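Local structure of putative Nitroreductase (Anabaena variabilis ATCC 29413, 3EO7) at residues H12-T17 with F484-V489. The protein binds flavin mononucleotide and probably acts as an oxidoreductase of the nitroreductase type. Residues are numbered along the deposited sequence; the frame is centred on the assembly and turned at random.
Sequences HYHERT and FFDDQV. With PGR (R-1,2-propanediol), chain R.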
loop_
_atom_site.group_PDB
_atom_site.type_symbol
_atom_site.label_atom_id
_atom_site.label_comp_id
_atom_site.label_asym_id
_atom_site.label_seq_id
_atom_site.Cartn_x
_atom_site.Cartn_y
_atom_site.Cartn_z
ATOM N N HIS A 12 -0.694 21.414 -4.512
ATOM C CA HIS A 12 0.364 22.216 -3.889
ATOM C C HIS A 12 1.312 21.302 -3.101
ATOM O O HIS A 12 2.541 21.415 -3.218
ATOM C CB HIS A 12 -0.277 23.276 -2.984
ATOM C CG HIS A 12 0.695 24.179 -2.289
ATOM N ND1 HIS A 12 1.463 25.102 -2.975
ATOM C CD2 HIS A 12 0.969 24.358 -0.972
ATOM C CE1 HIS A 12 2.201 25.777 -2.109
ATOM N NE2 HIS A 12 1.905 25.362 -0.891
ATOM N N TYR A 13 0.724 20.437 -2.286
ATOM C CA TYR A 13 1.475 19.434 -1.521
ATOM C C TYR A 13 2.390 18.637 -2.489
ATOM O O TYR A 13 3.590 18.466 -2.266
ATOM C CB TYR A 13 0.527 18.472 -0.722
ATOM C CG TYR A 13 1.365 17.379 -0.117
ATOM C CD1 TYR A 13 2.000 17.559 1.096
ATOM C CD2 TYR A 13 1.630 16.237 -0.824
ATOM C CE1 TYR A 13 2.884 16.621 1.597
ATOM C CE2 TYR A 13 2.524 15.273 -0.345
ATOM C CZ TYR A 13 3.155 15.464 0.871
ATOM O OH TYR A 13 4.072 14.508 1.319
ATOM N N HIS A 14 1.807 18.148 -3.569
ATOM C CA HIS A 14 2.569 17.352 -4.526
ATOM C C HIS A 14 3.745 18.142 -5.096
ATOM O O HIS A 14 4.877 17.690 -5.084
ATOM C CB HIS A 14 1.688 16.856 -5.652
ATOM C CG HIS A 14 2.322 15.744 -6.421
ATOM N ND1 HIS A 14 2.516 14.499 -5.871
ATOM C CD2 HIS A 14 2.855 15.706 -7.664
ATOM C CE1 HIS A 14 3.118 13.729 -6.764
ATOM N NE2 HIS A 14 3.328 14.432 -7.860
ATOM N N GLU A 15 3.468 19.360 -5.537
ATOM C CA GLU A 15 4.491 20.212 -6.108
ATOM C C GLU A 15 5.623 20.458 -5.105
ATOM O O GLU A 15 6.815 20.351 -5.440
ATOM C CB GLU A 15 3.861 21.539 -6.545
ATOM C CG GLU A 15 4.843 22.456 -7.275
ATOM C CD GLU A 15 5.384 21.853 -8.604
ATOM O OE1 GLU A 15 4.692 21.007 -9.202
ATOM O OE2 GLU A 15 6.496 22.237 -9.042
ATOM N N ARG A 16 5.257 20.774 -3.875
ATOM C CA ARG A 16 6.238 21.032 -2.819
ATOM C C ARG A 16 7.097 19.856 -2.368
ATOM O O ARG A 16 8.149 20.054 -1.723
ATOM C CB ARG A 16 5.543 21.685 -1.610
ATOM C CG ARG A 16 5.239 23.125 -2.014
ATOM C CD ARG A 16 4.917 24.019 -0.995
ATOM N NE ARG A 16 5.797 24.023 0.176
ATOM C CZ ARG A 16 5.349 24.523 1.317
ATOM N NH1 ARG A 16 4.135 25.037 1.342
ATOM N NH2 ARG A 16 6.073 24.500 2.417
ATOM N N THR A 17 6.708 18.663 -2.744
ATOM C CA THR A 17 7.391 17.452 -2.296
ATOM C C THR A 17 8.124 16.690 -3.403
ATOM O O THR A 17 8.665 15.612 -3.179
ATOM C CB THR A 17 6.419 16.529 -1.539
ATOM O OG1 THR A 17 5.247 16.269 -2.320
ATOM C CG2 THR A 17 6.012 17.195 -0.202
ATOM N N PHE A 484 12.107 10.294 -6.519
ATOM C CA PHE A 484 12.503 10.363 -7.921
ATOM C C PHE A 484 12.372 11.796 -8.423
ATOM O O PHE A 484 11.783 12.649 -7.738
ATOM C CB PHE A 484 11.610 9.386 -8.740
ATOM C CG PHE A 484 10.146 9.502 -8.410
ATOM C CD1 PHE A 484 9.365 10.477 -9.002
ATOM C CD2 PHE A 484 9.571 8.664 -7.438
ATOM C CE1 PHE A 484 8.009 10.614 -8.650
ATOM C CE2 PHE A 484 8.220 8.801 -7.095
ATOM C CZ PHE A 484 7.453 9.780 -7.699
ATOM N N PHE A 485 12.952 12.075 -9.591
ATOM C CA PHE A 485 12.843 13.406 -10.171
ATOM C C PHE A 485 11.511 13.499 -10.902
ATOM O O PHE A 485 11.432 13.265 -12.110
ATOM C CB PHE A 485 14.040 13.704 -11.052
ATOM C CG PHE A 485 15.320 13.895 -10.278
ATOM C CD1 PHE A 485 15.396 14.823 -9.252
ATOM C CD2 PHE A 485 16.468 13.184 -10.620
ATOM C CE1 PHE A 485 16.582 15.007 -8.546
ATOM C CE2 PHE A 485 17.660 13.368 -9.919
ATOM C CZ PHE A 485 17.708 14.259 -8.883
ATOM N N ASP A 486 10.486 13.920 -10.147
ATOM C CA ASP A 486 9.101 13.900 -10.608
ATOM C C ASP A 486 8.871 14.414 -12.032
ATOM O O ASP A 486 8.335 13.692 -12.863
ATOM C CB ASP A 486 8.225 14.728 -9.657
ATOM C CG ASP A 486 8.186 14.152 -8.225
ATOM O OD1 ASP A 486 9.275 14.118 -7.591
ATOM O OD2 ASP A 486 7.074 13.762 -7.770
ATOM N N ASP A 487 9.237 15.658 -12.278
ATOM C CA ASP A 487 8.916 16.287 -13.564
ATOM C C ASP A 487 9.719 15.712 -14.698
ATOM O O ASP A 487 9.215 15.623 -15.828
ATOM C CB ASP A 487 9.097 17.811 -13.500
ATOM C CG ASP A 487 8.064 18.505 -12.598
ATOM O OD1 ASP A 487 6.965 17.960 -12.403
ATOM O OD2 ASP A 487 8.393 19.579 -12.086
ATOM N N GLN A 488 10.931 15.251 -14.405
ATOM C CA GLN A 488 11.821 14.741 -15.441
ATOM C C GLN A 488 11.415 13.385 -15.984
ATOM O O GLN A 488 11.796 13.010 -17.095
ATOM C CB GLN A 488 13.267 14.736 -14.912
ATOM C CG GLN A 488 13.910 16.140 -14.793
ATOM C CD GLN A 488 13.298 17.035 -13.723
ATOM O OE1 GLN A 488 12.901 16.565 -12.651
ATOM N NE2 GLN A 488 13.190 18.336 -14.015
ATOM N N VAL A 489 10.646 12.622 -15.215
ATOM C CA VAL A 489 10.220 11.320 -15.671
ATOM C C VAL A 489 9.421 11.413 -16.976
ATOM O O VAL A 489 9.700 10.690 -17.943
ATOM C CB VAL A 489 9.379 10.560 -14.615
ATOM C CG1 VAL A 489 8.891 9.194 -15.183
ATOM C CG2 VAL A 489 10.156 10.362 -13.326
HETATM C C1 PGR R . 4.982 16.480 -14.716
HETATM C C2 PGR R . 5.256 17.016 -16.127
HETATM C C3 PGR R . 5.259 18.540 -16.141
HETATM O O1 PGR R . 3.681 15.858 -14.671
HETATM O O2 PGR R . 6.531 16.590 -16.648
HETATM O O HOH W 1 5.146 13.243 -9.627
HETATM O O HOH W 2 6.633 21.617 -11.665
#
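His-14 and Asp-486 meet across this contact through a water, an instructive case of two helices joined without a direct hydrogen bond. NE2 of His-14 stays 3.8 Å from OD2 of Asp-486, and the imidazole and carboxylate planes stand 77° apart. Water 1 lies at the ring edge, in its plane, hydrogen-bonded to His-14 NE2 at 2.8 Å and to Asp-486 OD2 at 2.7 Å. The His-14 ring reaches this water from the helix flank because chi1 (-164°) swings CG away from the backbone N. Nearer the surface, a second water joins two carboxylates, donating to Glu-15 OE2 and Asp-487 OD2, each at 2.7 Å. Glu-15 OE2 and Asp-487 OD2 are 4.5 Å apart, and Lys-18, salt-bridged to Glu-15 OE1 and Asp-487 OD1, probably offsets the like charges. Further out, the Tyr-453 hydroxyl is hydrogen-bonded to His-14 ND1, while Arg-183 forms a salt bridge with Asp-486 OD2 and Asp-486 OD1 accepts a hydrogen bond from Tyr-19 N, fixing both buried groups. Waters thus bridge two helices far apart in sequence, bringing helix 9-16 against helix 486-493 of the C-terminal nitroreductase-family region, with the side chain of Asp-486 about 12 Å from the bound FMN.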